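Local coordinates for protein colicin-D (Escherichia coli, PDB 5ZNM) that acts as a toxin against E. coli and closely related bacteria by inhibiting protein synthesis, seen here as its central domain with the C-terminal tRNase domain, at residues S94-A104 with H235-V247. Numbering follows the deposited sequence.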
loop_
_atom_site.group_PDB
_atom_site.type_symbol
_atom_site.label_atom_id
_atom_site.label_comp_id
_atom_site.label_asym_id
_atom_site.label_seq_id
_atom_site.Cartn_x
_atom_site.Cartn_y
_atom_site.Cartn_z
ATOM N N SER A 94 29.301 3.552 -15.315
ATOM C CA SER A 94 28.142 3.458 -16.198
ATOM C C SER A 94 26.992 4.291 -15.645
ATOM O O SER A 94 26.468 3.985 -14.572
ATOM C CB SER A 94 27.710 1.997 -16.372
ATOM O OG SER A 94 26.451 1.904 -17.018
ATOM N N PRO A 95 26.592 5.335 -16.383
ATOM C CA PRO A 95 25.606 6.279 -15.821
ATOM C C PRO A 95 24.240 5.658 -15.569
ATOM O O PRO A 95 23.588 6.005 -14.578
ATOM C CB PRO A 95 25.549 7.396 -16.873
ATOM C CG PRO A 95 25.980 6.742 -18.145
ATOM C CD PRO A 95 26.985 5.687 -17.757
ATOM N N LEU A 96 23.787 4.746 -16.426
ATOM C CA LEU A 96 22.536 4.043 -16.159
ATOM C C LEU A 96 22.785 3.004 -15.074
ATOM O O LEU A 96 23.499 2.022 -15.294
ATOM C CB LEU A 96 21.996 3.389 -17.429
ATOM C CG LEU A 96 20.692 2.601 -17.261
ATOM C CD1 LEU A 96 19.600 3.479 -16.650
ATOM C CD2 LEU A 96 20.234 2.017 -18.595
ATOM N N LEU A 97 22.205 3.227 -13.897
ATOM C CA LEU A 97 22.371 2.303 -12.782
ATOM C C LEU A 97 21.404 1.138 -12.853
ATOM O O LEU A 97 21.762 0.018 -12.472
ATOM C CB LEU A 97 22.159 3.030 -11.454
ATOM C CG LEU A 97 23.197 4.089 -11.125
ATOM C CD1 LEU A 97 22.683 4.948 -9.999
ATOM C CD2 LEU A 97 24.494 3.406 -10.742
ATOM N N MET A 98 20.182 1.379 -13.314
ATOM C CA MET A 98 19.141 0.371 -13.224
ATOM C C MET A 98 17.974 0.791 -14.096
ATOM O O MET A 98 17.634 1.973 -14.160
ATOM C CB MET A 98 18.690 0.197 -11.773
ATOM C CG MET A 98 17.674 -0.881 -11.555
ATOM S SD MET A 98 17.533 -1.168 -9.789
ATOM C CE MET A 98 19.094 -1.990 -9.478
ATOM N N ARG A 99 17.383 -0.181 -14.775
ATOM C CA ARG A 99 16.152 0.016 -15.521
ATOM C C ARG A 99 15.107 -0.913 -14.935
ATOM O O ARG A 99 15.355 -2.113 -14.784
ATOM C CB ARG A 99 16.345 -0.269 -17.014
ATOM C CG ARG A 99 15.048 -0.295 -17.821
ATOM C CD ARG A 99 15.340 -0.137 -19.288
ATOM N NE ARG A 99 16.300 0.915 -19.546
ATOM C CZ ARG A 99 16.683 1.331 -20.731
ATOM N NH1 ARG A 99 16.183 0.790 -21.815
ATOM N NH2 ARG A 99 17.582 2.309 -20.846
ATOM N N ILE A 100 13.944 -0.360 -14.616
ATOM C CA ILE A 100 12.889 -1.076 -13.925
ATOM C C ILE A 100 11.647 -0.993 -14.791
ATOM O O ILE A 100 11.118 0.101 -15.017
ATOM C CB ILE A 100 12.621 -0.490 -12.535
ATOM C CG1 ILE A 100 13.860 -0.632 -11.649
ATOM C CG2 ILE A 100 11.410 -1.156 -11.913
ATOM C CD1 ILE A 100 13.959 0.444 -10.592
ATOM N N SER A 101 11.184 -2.136 -15.288
ATOM C CA SER A 101 9.894 -2.163 -15.954
ATOM C C SER A 101 8.799 -1.974 -14.923
ATOM O O SER A 101 8.877 -2.505 -13.815
ATOM C CB SER A 101 9.687 -3.482 -16.697
ATOM O OG SER A 101 8.370 -3.551 -17.216
ATOM N N LEU A 102 7.774 -1.213 -15.287
ATOM C CA LEU A 102 6.603 -1.048 -14.439
ATOM C C LEU A 102 5.384 -1.782 -14.973
ATOM O O LEU A 102 4.329 -1.758 -14.326
ATOM C CB LEU A 102 6.285 0.442 -14.278
ATOM C CG LEU A 102 7.479 1.188 -13.696
ATOM C CD1 LEU A 102 7.296 2.695 -13.764
ATOM C CD2 LEU A 102 7.686 0.707 -12.267
ATOM N N GLY A 103 5.505 -2.441 -16.117
ATOM C CA GLY A 103 4.379 -3.026 -16.816
ATOM C C GLY A 103 4.254 -2.485 -18.230
ATOM O O GLY A 103 4.852 -1.478 -18.602
ATOM N N ALA A 104 3.459 -3.196 -19.024
ATOM C CA ALA A 104 3.213 -2.794 -20.405
ATOM C C ALA A 104 2.490 -1.457 -20.448
ATOM O O ALA A 104 1.281 -1.401 -20.249
ATOM C CB ALA A 104 2.402 -3.852 -21.139
ATOM N N HIS A 235 -6.128 4.104 -11.351
ATOM C CA HIS A 235 -5.607 3.292 -12.430
ATOM C C HIS A 235 -6.413 2.013 -12.582
ATOM O O HIS A 235 -6.635 1.277 -11.616
ATOM C CB HIS A 235 -4.137 2.950 -12.210
ATOM C CG HIS A 235 -3.579 2.055 -13.273
ATOM N ND1 HIS A 235 -3.499 2.436 -14.595
ATOM C CD2 HIS A 235 -3.125 0.781 -13.220
ATOM C CE1 HIS A 235 -2.996 1.445 -15.308
ATOM N NE2 HIS A 235 -2.758 0.430 -14.497
ATOM N N THR A 236 -6.861 1.772 -13.807
ATOM C CA THR A 236 -7.449 0.513 -14.221
ATOM C C THR A 236 -6.663 -0.018 -15.411
ATOM O O THR A 236 -5.895 0.708 -16.046
ATOM C CB THR A 236 -8.931 0.682 -14.580
ATOM O OG1 THR A 236 -9.104 1.897 -15.325
ATOM C CG2 THR A 236 -9.793 0.721 -13.312
ATOM N N GLY A 237 -6.846 -1.297 -15.696
ATOM C CA GLY A 237 -6.174 -1.932 -16.816
ATOM C C GLY A 237 -4.985 -2.766 -16.359
ATOM O O GLY A 237 -5.104 -3.582 -15.446
ATOM N N THR A 238 -3.834 -2.540 -16.986
ATOM C CA THR A 238 -2.699 -3.441 -16.836
ATOM C C THR A 238 -2.056 -3.317 -15.458
ATOM O O THR A 238 -1.914 -2.222 -14.904
ATOM C CB THR A 238 -1.669 -3.167 -17.932
ATOM O OG1 THR A 238 -2.199 -3.605 -19.186
ATOM C CG2 THR A 238 -0.353 -3.900 -17.665
ATOM N N GLU A 239 -1.649 -4.463 -14.921
ATOM C CA GLU A 239 -1.068 -4.531 -13.591
ATOM C C GLU A 239 0.273 -3.805 -13.551
ATOM O O GLU A 239 1.064 -3.860 -14.500
ATOM C CB GLU A 239 -0.897 -5.996 -13.171
ATOM C CG GLU A 239 -2.140 -6.890 -13.295
ATOM C CD GLU A 239 -2.663 -7.025 -14.732
ATOM O OE1 GLU A 239 -3.879 -6.989 -14.929
ATOM O OE2 GLU A 239 -1.850 -7.135 -15.655
ATOM N N VAL A 240 0.511 -3.098 -12.453
ATOM C CA VAL A 240 1.771 -2.404 -12.222
ATOM C C VAL A 240 2.672 -3.349 -11.432
ATOM O O VAL A 240 2.335 -3.747 -10.313
ATOM C CB VAL A 240 1.536 -1.078 -11.481
ATOM C CG1 VAL A 240 2.853 -0.382 -11.118
ATOM C CG2 VAL A 240 0.636 -0.156 -12.320
ATOM N N LYS A 241 3.798 -3.741 -12.026
ATOM C CA LYS A 241 4.708 -4.670 -11.364
ATOM C C LYS A 241 6.138 -4.345 -11.768
ATOM O O LYS A 241 6.439 -4.207 -12.957
ATOM C CB LYS A 241 4.354 -6.125 -11.705
ATOM C CG LYS A 241 4.587 -6.512 -13.157
ATOM C CD LYS A 241 3.770 -7.724 -13.561
ATOM C CE LYS A 241 3.274 -7.560 -14.987
ATOM N NZ LYS A 241 2.658 -6.216 -15.194
ATOM N N SER A 242 7.012 -4.220 -10.775
ATOM C CA SER A 242 8.375 -3.762 -11.000
ATOM C C SER A 242 9.298 -4.952 -11.239
ATOM O O SER A 242 9.428 -5.830 -10.382
ATOM C CB SER A 242 8.858 -2.931 -9.815
ATOM O OG SER A 242 8.959 -3.741 -8.662
ATOM N N VAL A 243 9.930 -4.975 -12.406
ATOM C CA VAL A 243 10.905 -5.993 -12.772
ATOM C C VAL A 243 12.137 -5.281 -13.308
ATOM O O VAL A 243 12.025 -4.426 -14.194
ATOM C CB VAL A 243 10.354 -6.966 -13.832
ATOM C CG1 VAL A 243 11.355 -8.074 -14.106
ATOM C CG2 VAL A 243 9.008 -7.526 -13.403
ATOM N N GLU A 244 13.308 -5.630 -12.780
ATOM C CA GLU A 244 14.541 -5.108 -13.349
ATOM C C GLU A 244 14.746 -5.684 -14.744
ATOM O O GLU A 244 14.627 -6.895 -14.952
ATOM C CB GLU A 244 15.734 -5.430 -12.455
ATOM C CG GLU A 244 17.064 -5.050 -13.081
ATOM C CD GLU A 244 18.209 -5.082 -12.088
ATOM O OE1 GLU A 244 17.974 -5.454 -10.917
ATOM O OE2 GLU A 244 19.344 -4.733 -12.481
ATOM N N MET A 245 15.028 -4.815 -15.700
ATOM C CA MET A 245 15.208 -5.108 -17.113
ATOM C C MET A 245 16.686 -5.224 -17.446
ATOM O O MET A 245 17.496 -4.405 -16.986
ATOM C CB MET A 245 14.587 -4.015 -17.988
ATOM C CG MET A 245 13.059 -4.030 -18.078
ATOM S SD MET A 245 12.404 -2.693 -19.126
ATOM C CE MET A 245 12.537 -3.390 -20.779
ATOM N N PRO A 246 17.058 -6.219 -18.250
ATOM C CA PRO A 246 18.454 -6.326 -18.685
ATOM C C PRO A 246 18.808 -5.197 -19.637
ATOM O O PRO A 246 17.984 -4.758 -20.443
ATOM C CB PRO A 246 18.515 -7.689 -19.397
ATOM C CG PRO A 246 17.093 -8.188 -19.484
ATOM C CD PRO A 246 16.171 -7.106 -19.012
ATOM N N VAL A 247 20.044 -4.720 -19.530
ATOM C CA VAL A 247 20.529 -3.667 -20.415
ATOM C C VAL A 247 22.034 -3.802 -20.625
ATOM O O VAL A 247 22.531 -3.612 -21.734
ATOM C CB VAL A 247 20.177 -2.277 -19.869
ATOM C CG1 VAL A 247 20.777 -2.082 -18.484
ATOM C CG2 VAL A 247 20.662 -1.200 -20.825
HETATM O O HOH W 1 18.614 -2.800 -15.109
#
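The carbonyl oxygen of S101 receives the backbone N of V243 at 3.0 Å and also lies 3.1 Å from CA of S242, whose C-H points at it; in return S101 N donates to V243 O at 2.7 Å. This hydrogen-bonded antiparallel pair adds the short strand 243-244 to the edge of an antiparallel sheet in the central domain, beside strand 96-103, whose other flank pairs with strand 163-170. Two residues along each strand, past the non-hydrogen-bonded pair I100-E244, M245 N gives R99 O a nearly straight bond (176° at the hydrogen). Water 1 accepts from R99 N and lies 2.7 Å from M245 O, to which it probably donates, bridging the strands where a direct bond is absent.

On the sheet face of R99 and S101, M245 leans on both. With CG anti to its carbonyl carbon (chi1 -75°) and a bend at chi3, its flexible thioether brings SD to 3.7 Å from S101 CB and alongside R99 CG. The long aliphatic part of R99 suits this apolar neighbour, while its NE forms a salt bridge with D167. The short side chain of S101 lets M245 CG and SD pack against its CB, and its OG accepts from G103 N in an ST turn and also hydrogen-bonds Q163. The other face carries I100, whose CG2 meets S242 CB, and M98, whose side chain crosses that of E244 at about a right angle and brings CE near the carboxylate.

From L102 on the pairing turns irregular: K241 N reaches L102 O from above the carbonyl plane, at 3.1 Å. G103 adopts phi 122°, a backbone shape that calls for glycine, and its CA faces E239 O. At the opposite end, branched V247 and L96 pack obliquely, CG2 of V247 lying 3.9 Å from CD2 of L96.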